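Local coordinates for protein mnemiopsin 1 (Mnemiopsis leidyi, PDB 5VP3) that emits light in response to calcium, as a light-sensitive bioluminescent EF-hand photoprotein of a ctenophore, at residues A[12-17]-A[109-114]; A[79-84]-A[125-130]; A[147-152]-A[161-166]; A[138-143]-A[174-179]. All blocks are in the same frame, centred on the assembly; numbering follows the deposited sequence. Where two conformers were deposited one is given.

Contact 1 (A[12-17]-A[109-114]); sequences RYLRSV and AEAERE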
# COMPACT_ATOMS: atom_id res chain seq x y z
N ARG A 12 -2.40 -18.34 -0.21
CA ARG A 12 -3.36 -19.00 -1.09
C ARG A 12 -2.93 -18.88 -2.55
O ARG A 12 -2.91 -19.86 -3.30
CB ARG A 12 -4.75 -18.39 -0.87
CG ARG A 12 -5.87 -19.07 -1.64
CD ARG A 12 -7.10 -18.15 -1.63
NE ARG A 12 -8.18 -18.65 -2.47
CZ ARG A 12 -9.27 -17.95 -2.79
NH1 ARG A 12 -9.45 -16.70 -2.35
NH2 ARG A 12 -10.19 -18.50 -3.58
N TYR A 13 -2.55 -17.68 -2.97
CA TYR A 13 -2.27 -17.48 -4.38
C TYR A 13 -1.00 -18.22 -4.80
O TYR A 13 -0.96 -18.86 -5.85
CB TYR A 13 -2.13 -15.99 -4.68
CG TYR A 13 -1.52 -15.75 -5.99
CD1 TYR A 13 -2.20 -16.05 -7.16
CD2 TYR A 13 -0.24 -15.24 -6.09
CE1 TYR A 13 -1.63 -15.84 -8.38
CE2 TYR A 13 0.35 -15.02 -7.31
CZ TYR A 13 -0.36 -15.32 -8.46
OH TYR A 13 0.22 -15.10 -9.69
N LEU A 14 0.05 -18.13 -4.00
CA LEU A 14 1.30 -18.77 -4.37
C LEU A 14 1.10 -20.26 -4.50
O LEU A 14 1.51 -20.87 -5.49
CB LEU A 14 2.37 -18.46 -3.33
CG LEU A 14 2.77 -16.98 -3.30
CD1 LEU A 14 3.65 -16.76 -2.11
CD2 LEU A 14 3.47 -16.55 -4.62
N ARG A 15 0.42 -20.87 -3.52
CA ARG A 15 0.21 -22.32 -3.57
C ARG A 15 -0.66 -22.71 -4.77
O ARG A 15 -0.47 -23.77 -5.36
CB ARG A 15 -0.41 -22.84 -2.27
CG ARG A 15 0.40 -22.61 -0.98
CD ARG A 15 1.94 -22.67 -1.17
NE ARG A 15 2.65 -22.44 0.10
CZ ARG A 15 3.83 -21.80 0.23
NH1 ARG A 15 4.46 -21.30 -0.82
NH2 ARG A 15 4.38 -21.67 1.43
N SER A 16 -1.60 -21.84 -5.16
CA SER A 16 -2.45 -22.12 -6.31
C SER A 16 -1.66 -22.20 -7.61
O SER A 16 -2.14 -22.84 -8.56
CB SER A 16 -3.54 -21.06 -6.43
OG SER A 16 -3.03 -19.80 -6.87
N VAL A 17 -0.49 -21.58 -7.70
CA VAL A 17 0.34 -21.63 -8.91
C VAL A 17 1.63 -22.42 -8.66
O VAL A 17 2.59 -22.31 -9.44
CB VAL A 17 0.64 -20.22 -9.45
CG1 VAL A 17 -0.63 -19.49 -9.78
CG2 VAL A 17 1.43 -19.36 -8.46
N ALA A 109 5.00 -9.64 -1.06
CA ALA A 109 6.01 -9.22 -2.03
C ALA A 109 6.32 -10.34 -3.01
O ALA A 109 6.52 -10.09 -4.21
CB ALA A 109 7.29 -8.78 -1.33
N GLU A 110 6.46 -11.57 -2.52
CA GLU A 110 6.67 -12.70 -3.42
C GLU A 110 5.49 -12.87 -4.37
O GLU A 110 5.68 -13.15 -5.55
CB GLU A 110 6.90 -13.98 -2.62
CG GLU A 110 7.07 -15.22 -3.47
CD GLU A 110 8.33 -15.25 -4.31
OE1 GLU A 110 9.29 -14.54 -3.99
OE2 GLU A 110 8.36 -16.02 -5.31
N ALA A 111 4.26 -12.71 -3.86
CA ALA A 111 3.09 -12.85 -4.72
C ALA A 111 3.06 -11.77 -5.82
O ALA A 111 2.69 -12.06 -6.96
CB ALA A 111 1.82 -12.80 -3.88
N GLU A 112 3.48 -10.54 -5.51
CA GLU A 112 3.61 -9.55 -6.57
C GLU A 112 4.67 -9.96 -7.59
O GLU A 112 4.51 -9.73 -8.78
CB GLU A 112 3.93 -8.16 -5.99
CG GLU A 112 2.75 -7.48 -5.30
CD GLU A 112 1.81 -6.79 -6.25
OE1 GLU A 112 2.14 -5.71 -6.81
OE2 GLU A 112 0.70 -7.32 -6.44
N ARG A 113 5.80 -10.51 -7.13
CA ARG A 113 6.80 -10.98 -8.09
C ARG A 113 6.25 -12.10 -8.98
O ARG A 113 6.58 -12.18 -10.18
CB ARG A 113 8.06 -11.45 -7.35
CG ARG A 113 8.90 -10.26 -6.79
CD ARG A 113 10.23 -10.71 -6.19
NE ARG A 113 10.07 -11.64 -5.05
CZ ARG A 113 10.16 -11.29 -3.76
NH1 ARG A 113 10.40 -10.04 -3.39
NH2 ARG A 113 10.02 -12.22 -2.83
N GLU A 114 5.43 -12.99 -8.42
CA GLU A 114 4.86 -14.11 -9.18
C GLU A 114 3.89 -13.57 -10.23
O GLU A 114 3.94 -13.94 -11.40
CB GLU A 114 4.16 -15.06 -8.20
CG GLU A 114 3.57 -16.35 -8.77
CD GLU A 114 4.62 -17.25 -9.41
OE1 GLU A 114 5.76 -17.26 -8.91
OE2 GLU A 114 4.31 -17.94 -10.40
O HOH W 1 4.77 -21.02 -9.69
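Y13, L14 and V17 pack against E110, A111 and E114. The contact joins helix 9-16 to helix 101-117 in the mainly helical EF-hand fold of this photoprotein. The two short segments run at 42° to each other, with their axes 9.8 Å apart at closest.

Apolar contacts carry most of it. L14 CD2 lies 3.7 Å from A111 CA and also touches E114 CB. L14 and E110 cross at about a right angle, with L14 CD1 4.0 Å from E110 CG. Y13 has CG anti to the backbone N (chi1 166°), and its CD2 meets A111 CB at 3.9 Å. V17 and E114 meet tip to tip, V17 CG2 to E114 CG, at 3.7 Å.

The polar groups work mainly along helix 101-117 and beyond. R113 grips E110 OE1 side-on with two nitrogens. The shorter bond is from R113 NH2 to E110 OE1, at 2.7 Å, while R113 NE comes from above the carboxylate plane. E110 OE2 accepts from N19 ND2. An alanine at E110 would probably leave the R113 guanidinium without its carboxylate mate and open a gap beside L14 CD1. E114 is held by N19 and by a salt bridge to R118. A water also donates to both V17 O and E114 OE2, lying 3.2 Å from E114 OE2.

Contact 2 (A[79-84]-A[125-130]); sequences AAVHTF and ALLSNA
A80 and L127 mark the closest backbone approach, with their CA atoms 5.1 Å apart. The helical segments 79-84 and 125-130 run nearly antiparallel, at 158°. Their axes come within 8.8 Å.

The small side chain of A80 lets the backbones come this close. A80 CB points at the other helix and lies 3.7 Å from A130 CB. It also rests 4.0 Å from L126 CG and touches L126 O.

L127 covers the largest area of the interface and uses both its methyls. CD1 goes to V81, where it meets V81 CG2 at 3.8 Å. CD2 sits over the centre of the F84 ring, 3.6 Å from the ring centroid and 10° off the normal, a clear CH-pi contact. F84 has CG anti to the backbone N (chi1 -171°), and the face of its ring is turned to L127. An alanine at F84 would probably leave L127 CD2 without its aromatic seat and open a gap between the helices.

T83 CG2 makes a looser contact with L126 CD2, at 4.2 Å. The T83 hydroxyl is turned back to its own helix. T83 OG1 and T83 N both donate to A79 O, from opposite faces of its plane.

Other helices pack around it. V81 also packs on I56, M57 and P60 of helix 53-66, and the F84 ring meets that of F108 in helix 101-117. S128 turns away and packs on L182, V183 and F186 of helix 179-190. Helix 71-87 is thereby joined to helix 123-135, the entering helix of the EF-hand whose loop holds D136 and D140.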
# COMPACT_ATOMS: atom_id res chain seq x y z
N ALA A 79 -12.31 0.19 -3.01
CA ALA A 79 -12.11 -1.17 -3.50
C ALA A 79 -10.64 -1.54 -3.55
O ALA A 79 -10.27 -2.68 -3.22
CB ALA A 79 -12.68 -1.31 -4.91
N ALA A 80 -9.81 -0.66 -4.10
CA ALA A 80 -8.39 -0.96 -4.24
C ALA A 80 -7.72 -1.14 -2.88
O ALA A 80 -6.90 -2.05 -2.70
CB ALA A 80 -7.69 0.15 -5.00
N VAL A 81 -8.06 -0.28 -1.92
CA VAL A 81 -7.49 -0.39 -0.59
C VAL A 81 -7.93 -1.70 0.04
O VAL A 81 -7.13 -2.39 0.66
CB VAL A 81 -7.88 0.82 0.28
CG1 VAL A 81 -7.39 0.63 1.68
CG2 VAL A 81 -7.27 2.07 -0.25
N HIS A 82 -9.19 -2.07 -0.13
CA HIS A 82 -9.65 -3.33 0.44
C HIS A 82 -8.88 -4.50 -0.15
O HIS A 82 -8.47 -5.43 0.57
CB HIS A 82 -11.13 -3.54 0.16
CG HIS A 82 -12.02 -2.96 1.18
ND1 HIS A 82 -12.29 -1.62 1.25
CD2 HIS A 82 -12.75 -3.55 2.15
CE1 HIS A 82 -13.16 -1.40 2.23
NE2 HIS A 82 -13.45 -2.56 2.78
N THR A 83 -8.73 -4.52 -1.46
CA THR A 83 -8.05 -5.63 -2.11
C THR A 83 -6.61 -5.68 -1.67
O THR A 83 -6.07 -6.75 -1.35
CB THR A 83 -8.14 -5.48 -3.63
OG1 THR A 83 -9.50 -5.49 -4.05
CG2 THR A 83 -7.38 -6.61 -4.32
N PHE A 84 -5.95 -4.52 -1.67
CA PHE A 84 -4.55 -4.44 -1.29
C PHE A 84 -4.34 -4.99 0.11
O PHE A 84 -3.48 -5.85 0.32
CB PHE A 84 -4.06 -2.99 -1.38
CG PHE A 84 -2.57 -2.84 -1.22
CD1 PHE A 84 -1.71 -3.19 -2.23
CD2 PHE A 84 -2.04 -2.30 -0.06
CE1 PHE A 84 -0.36 -3.02 -2.10
CE2 PHE A 84 -0.68 -2.12 0.09
CZ PHE A 84 0.17 -2.48 -0.92
N ALA A 125 0.04 -1.45 -8.33
CA ALA A 125 -0.36 -0.54 -9.40
C ALA A 125 -1.84 -0.25 -9.34
O ALA A 125 -2.26 0.88 -9.58
CB ALA A 125 0.00 -1.13 -10.77
N LEU A 126 -2.64 -1.26 -9.02
CA LEU A 126 -4.07 -1.03 -8.80
C LEU A 126 -4.30 0.02 -7.71
O LEU A 126 -5.14 0.92 -7.85
CB LEU A 126 -4.75 -2.37 -8.42
CG LEU A 126 -6.16 -2.32 -7.80
CD1 LEU A 126 -7.20 -1.96 -8.85
CD2 LEU A 126 -6.55 -3.61 -7.20
N LEU A 127 -3.60 -0.10 -6.58
CA LEU A 127 -3.77 0.87 -5.50
C LEU A 127 -3.32 2.26 -5.94
O LEU A 127 -3.99 3.26 -5.67
CB LEU A 127 -2.97 0.40 -4.29
CG LEU A 127 -2.97 1.21 -3.01
CD1 LEU A 127 -4.30 1.10 -2.38
CD2 LEU A 127 -1.93 0.71 -2.03
N SER A 128 -2.21 2.34 -6.65
CA SER A 128 -1.68 3.64 -7.06
C SER A 128 -2.61 4.32 -8.05
O SER A 128 -2.89 5.52 -7.92
CB SER A 128 -0.28 3.46 -7.65
OG SER A 128 0.26 4.67 -8.08
N ASN A 129 -3.10 3.58 -9.05
CA ASN A 129 -3.96 4.19 -10.06
C ASN A 129 -5.34 4.56 -9.53
O ASN A 129 -5.98 5.49 -10.07
CB ASN A 129 -4.06 3.24 -11.26
CG ASN A 129 -2.79 3.29 -12.12
OD1 ASN A 129 -2.30 4.37 -12.42
ND2 ASN A 129 -2.24 2.15 -12.47
N ALA A 130 -5.81 3.91 -8.46
CA ALA A 130 -7.05 4.37 -7.86
C ALA A 130 -6.83 5.63 -7.04
O ALA A 130 -7.67 6.55 -7.04
CB ALA A 130 -7.64 3.27 -6.97

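Contact 3 (A[147-152]-A[161-166]); sequences ELKTMM and AAYTFF. With CD (cadmium ion), chain C.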
# COMPACT_ATOMS: atom_id res chain seq x y z
N GLU A 147 -1.01 18.35 -4.68
CA GLU A 147 -1.85 17.16 -4.59
C GLU A 147 -1.17 16.06 -3.79
O GLU A 147 -1.84 15.33 -3.05
CB GLU A 147 -2.27 16.73 -6.00
CG GLU A 147 -3.27 17.74 -6.57
CD GLU A 147 -3.61 17.54 -8.05
OE1 GLU A 147 -4.65 18.03 -8.51
OE2 GLU A 147 -2.84 16.93 -8.78
N LEU A 148 0.17 15.93 -3.87
CA LEU A 148 0.81 14.85 -3.12
C LEU A 148 0.92 15.21 -1.64
O LEU A 148 0.79 14.33 -0.78
CB LEU A 148 2.20 14.53 -3.67
CG LEU A 148 2.90 13.36 -2.98
CD1 LEU A 148 2.17 12.02 -3.29
CD2 LEU A 148 4.38 13.31 -3.35
N LYS A 149 1.16 16.49 -1.33
CA LYS A 149 1.16 16.96 0.05
C LYS A 149 -0.17 16.64 0.73
O LYS A 149 -0.21 16.25 1.90
CB LYS A 149 1.43 18.47 0.09
CG LYS A 149 2.89 18.90 -0.18
CD LYS A 149 2.98 20.41 -0.52
CE LYS A 149 3.04 21.31 0.71
NZ LYS A 149 3.04 22.75 0.32
N THR A 150 -1.28 16.87 0.04
CA THR A 150 -2.56 16.51 0.63
C THR A 150 -2.55 15.07 1.07
O THR A 150 -2.99 14.75 2.18
CB THR A 150 -3.66 16.79 -0.36
OG1 THR A 150 -3.61 18.19 -0.67
CG2 THR A 150 -5.01 16.43 0.22
N MET A 151 -1.99 14.18 0.24
CA MET A 151 -1.91 12.78 0.63
C MET A 151 -1.06 12.60 1.88
O MET A 151 -1.33 11.71 2.71
CB MET A 151 -1.33 11.94 -0.50
CG MET A 151 -1.47 10.44 -0.20
SD MET A 151 -0.66 9.29 -1.34
CE MET A 151 0.99 9.27 -0.72
N MET A 152 0.02 13.36 2.00
CA MET A 152 0.85 13.27 3.19
C MET A 152 0.05 13.69 4.42
O MET A 152 0.10 13.04 5.47
CB MET A 152 2.08 14.16 3.04
CG MET A 152 2.97 13.81 1.84
SD MET A 152 3.44 12.09 2.02
CE MET A 152 4.23 11.71 0.46
N ALA A 161 7.79 15.84 3.54
CA ALA A 161 8.22 14.61 2.90
C ALA A 161 7.81 14.58 1.43
O ALA A 161 8.48 13.95 0.61
CB ALA A 161 7.64 13.40 3.63
N ALA A 162 6.73 15.28 1.07
CA ALA A 162 6.24 15.24 -0.30
C ALA A 162 7.30 15.73 -1.28
O ALA A 162 7.54 15.09 -2.32
CB ALA A 162 4.96 16.08 -0.43
N TYR A 163 7.95 16.86 -0.98
CA TYR A 163 8.93 17.43 -1.90
C TYR A 163 10.02 16.42 -2.22
O TYR A 163 10.43 16.29 -3.38
CB TYR A 163 9.52 18.72 -1.32
CG TYR A 163 8.49 19.83 -1.21
CD1 TYR A 163 8.10 20.59 -2.33
CD2 TYR A 163 7.88 20.12 0.02
CE1 TYR A 163 7.14 21.60 -2.22
CE2 TYR A 163 6.93 21.13 0.14
CZ TYR A 163 6.56 21.86 -0.98
OH TYR A 163 5.61 22.85 -0.83
N THR A 164 10.46 15.66 -1.22
CA THR A 164 11.50 14.65 -1.42
C THR A 164 11.03 13.55 -2.37
O THR A 164 11.70 13.25 -3.37
CB THR A 164 11.89 14.03 -0.07
OG1 THR A 164 12.09 15.07 0.90
CG2 THR A 164 13.16 13.18 -0.19
N PHE A 165 9.91 12.91 -2.03
CA PHE A 165 9.39 11.81 -2.85
C PHE A 165 9.13 12.28 -4.26
O PHE A 165 9.45 11.58 -5.23
CB PHE A 165 8.09 11.29 -2.27
CG PHE A 165 8.23 10.51 -1.01
CD1 PHE A 165 8.75 9.21 -1.04
CD2 PHE A 165 7.80 11.04 0.19
CE1 PHE A 165 8.86 8.47 0.13
CE2 PHE A 165 7.91 10.31 1.36
CZ PHE A 165 8.44 9.02 1.32
N PHE A 166 8.53 13.45 -4.40
CA PHE A 166 8.16 13.97 -5.70
C PHE A 166 9.39 14.13 -6.57
O PHE A 166 9.47 13.58 -7.67
CB PHE A 166 7.44 15.29 -5.53
CG PHE A 166 6.60 15.67 -6.69
CD1 PHE A 166 7.17 16.15 -7.84
CD2 PHE A 166 5.23 15.53 -6.63
CE1 PHE A 166 6.39 16.51 -8.93
CE2 PHE A 166 4.45 15.88 -7.70
CZ PHE A 166 5.03 16.38 -8.86
CD CD C . -3.81 17.38 -10.71
O HOH W 2 -1.98 19.33 -11.04
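A162 sits between K149 and M152 in the tight part of this contact. Its CB is 3.5 Å from K149 CG and 3.8 Å from M152 CG. The two helical segments cross at 125° with axes 9.1 Å apart, and the small alanine lies where they come near each other.

Larger apolar groups close round it. L148 CD2 touches A162 O. It also meets the edge of the F166 ring, near the ring plane, 4.1 Å from F166 CD2. The M152 chain bends at chi2 (-57°), which sets SD; beyond it M152 CE lies 3.6 Å from F165 CD2. The approach to that ring is oblique. L185 of helix 179-190 packs on both L148 and F165, so this side is buried further.

The solvent side is at K149 and Y163, where Y163 is exposed. A bend at chi3 (85°) sets K149 CE beside the hydroxyl end of Y163, and CD lies there too. K149 NZ donates to Y163 OH at 2.8 Å. The same ammonium makes a salt bridge with E146, so its charge has a mate.

E147 takes no part in the helix packing. Its extended chain carries the carboxylate to a cadmium ion, which it binds with both oxygens: E147 OE1 at 2.4 Å and E147 OE2 at 2.2 Å. This is the usual role of the last glutamate of an EF-hand loop. The contact thus packs the exiting helix of one EF-hand, 145-154, on the entering helix of the next, 161-169, as in a paired EF-hand domain.

Contact 4 (A[138-143]-A[174-179]); sequences DGDGTV and TGKLER. With CD (cadmium ion), chain D; CD (cadmium ion), chain C.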
# COMPACT_ATOMS: atom_id res chain seq x y z
N ASP A 138 -7.24 18.70 -9.06
CA ASP A 138 -7.21 19.64 -10.19
C ASP A 138 -8.16 19.25 -11.30
O ASP A 138 -8.60 20.11 -12.07
CB ASP A 138 -5.80 19.67 -10.86
CG ASP A 138 -4.85 20.61 -10.19
OD1 ASP A 138 -5.23 21.31 -9.23
OD2 ASP A 138 -3.70 20.63 -10.62
N GLY A 139 -8.29 17.96 -11.54
CA GLY A 139 -8.84 17.56 -12.82
C GLY A 139 -7.89 17.55 -13.99
O GLY A 139 -8.35 17.31 -15.11
N ASP A 140 -6.59 17.78 -13.78
CA ASP A 140 -5.72 17.96 -14.93
C ASP A 140 -5.13 16.67 -15.43
O ASP A 140 -4.34 16.70 -16.38
CB ASP A 140 -4.61 18.97 -14.64
CG ASP A 140 -3.63 18.51 -13.58
OD1 ASP A 140 -3.79 17.41 -12.97
OD2 ASP A 140 -2.69 19.29 -13.36
N GLY A 141 -5.53 15.53 -14.85
CA GLY A 141 -5.04 14.28 -15.34
C GLY A 141 -3.70 13.87 -14.77
O GLY A 141 -3.19 12.83 -15.17
N THR A 142 -3.17 14.64 -13.82
CA THR A 142 -1.85 14.39 -13.24
C THR A 142 -1.86 14.72 -11.75
O THR A 142 -2.81 15.28 -11.22
CB THR A 142 -0.74 15.23 -13.88
OG1 THR A 142 -0.93 16.61 -13.51
CG2 THR A 142 -0.79 15.12 -15.41
N VAL A 143 -0.77 14.38 -11.08
CA VAL A 143 -0.65 14.69 -9.67
C VAL A 143 0.51 15.66 -9.49
O VAL A 143 1.66 15.34 -9.84
CB VAL A 143 -0.45 13.40 -8.85
CG1 VAL A 143 -0.25 13.71 -7.39
CG2 VAL A 143 -1.67 12.49 -9.07
N THR A 174 8.54 16.83 -15.37
CA THR A 174 7.36 17.57 -15.82
C THR A 174 6.76 18.47 -14.75
O THR A 174 5.82 19.21 -15.06
CB THR A 174 6.27 16.62 -16.29
OG1 THR A 174 5.92 15.71 -15.24
CG2 THR A 174 6.69 15.90 -17.52
N GLY A 175 7.26 18.42 -13.51
CA GLY A 175 6.57 19.03 -12.39
C GLY A 175 5.28 18.34 -12.01
O GLY A 175 4.56 18.86 -11.16
N LYS A 176 4.97 17.18 -12.60
CA LYS A 176 3.81 16.36 -12.24
C LYS A 176 4.26 14.90 -12.12
O LYS A 176 5.20 14.47 -12.79
CB LYS A 176 2.70 16.43 -13.31
CG LYS A 176 2.41 17.82 -13.89
CD LYS A 176 1.46 18.61 -13.01
CE LYS A 176 0.82 19.73 -13.79
NZ LYS A 176 -0.09 19.27 -14.86
N LEU A 177 3.57 14.14 -11.27
CA LEU A 177 3.68 12.68 -11.29
C LEU A 177 2.63 12.13 -12.24
O LEU A 177 1.43 12.23 -11.97
CB LEU A 177 3.49 12.09 -9.90
CG LEU A 177 4.47 12.53 -8.86
CD1 LEU A 177 4.10 11.86 -7.52
CD2 LEU A 177 5.88 12.19 -9.27
N GLU A 178 3.08 11.61 -13.38
CA GLU A 178 2.22 10.83 -14.25
C GLU A 178 2.02 9.44 -13.64
O GLU A 178 2.71 9.06 -12.68
CB GLU A 178 2.83 10.79 -15.65
CG GLU A 178 2.89 12.18 -16.35
CD GLU A 178 3.99 13.12 -15.88
OE1 GLU A 178 5.07 12.67 -15.40
OE2 GLU A 178 3.75 14.36 -15.98
N ARG A 179 1.10 8.66 -14.20
CA ARG A 179 0.66 7.43 -13.52
C ARG A 179 1.79 6.45 -13.25
O ARG A 179 1.79 5.83 -12.17
CB ARG A 179 -0.49 6.78 -14.31
CG ARG A 179 -1.82 7.55 -14.21
CD ARG A 179 -3.01 6.92 -14.96
NE ARG A 179 -4.23 7.72 -14.78
CZ ARG A 179 -4.58 8.76 -15.55
NH1 ARG A 179 -3.83 9.12 -16.58
NH2 ARG A 179 -5.69 9.45 -15.29
CD CD D . 6.75 13.50 -14.33
CD CD C . -3.81 17.38 -10.71
O HOH W 2 -1.98 19.33 -11.04
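K176 and D140 reach toward each other tip to tip, in a salt bridge between two metal loops. K176 NZ donates to D140 OD2 at 3.0 Å, from above the carboxylate plane, and to T142 OG1 at 3.1 Å. A bend at chi4 (67°) brings NZ to these two acceptors.

V143 and L177 form a single antiparallel bridge, hydrogen-bonded. L177 N gives to V143 O at 2.7 Å, and V143 N to L177 O at 3.2 Å.

Several other oxygens bind the cadmium ions. D140 OD1 binds one ion at 2.3 Å and accepts from T142 N in an Asx turn. T142 O joins it at 2.4 Å, with D136 and E147 completing that site; a more distant water is less certain. The second ion takes T174 OG1, K176 O and E178 OE1, with D170 and E181. T174 OG1 also accepts from K176 N, an ST turn, and donates to the syn lone pair of E178 OE2 at 2.7 Å.

The bridge is the usual link between paired EF-hand loops, and through it a change at one ion could reach the other. K176 spans both sites: its carbonyl binds one ion, while its ammonium probably offsets part of the negative charge round the other.

Contacts 1 and 2 cross along the chain, their segments alternating, with centres 17 Å apart. They share no helix, but helix 101-117 of contact 1 is followed by helix 123-135 of contact 2. Contacts 3 and 4 follow in the chain after both have closed, and contact 3 is nested inside the loop closed by contact 4. Their centres are 13 Å apart and both belong to one EF-hand pair. E147 and F166 of contact 3 touch the loops of contact 4, and one cadmium ion is common to both. The centres of contacts 1 and 3 are about 31 Å apart, on opposite sides of the chain's centre. Contact 2 lies between, touching contact 4 through N129 and R179.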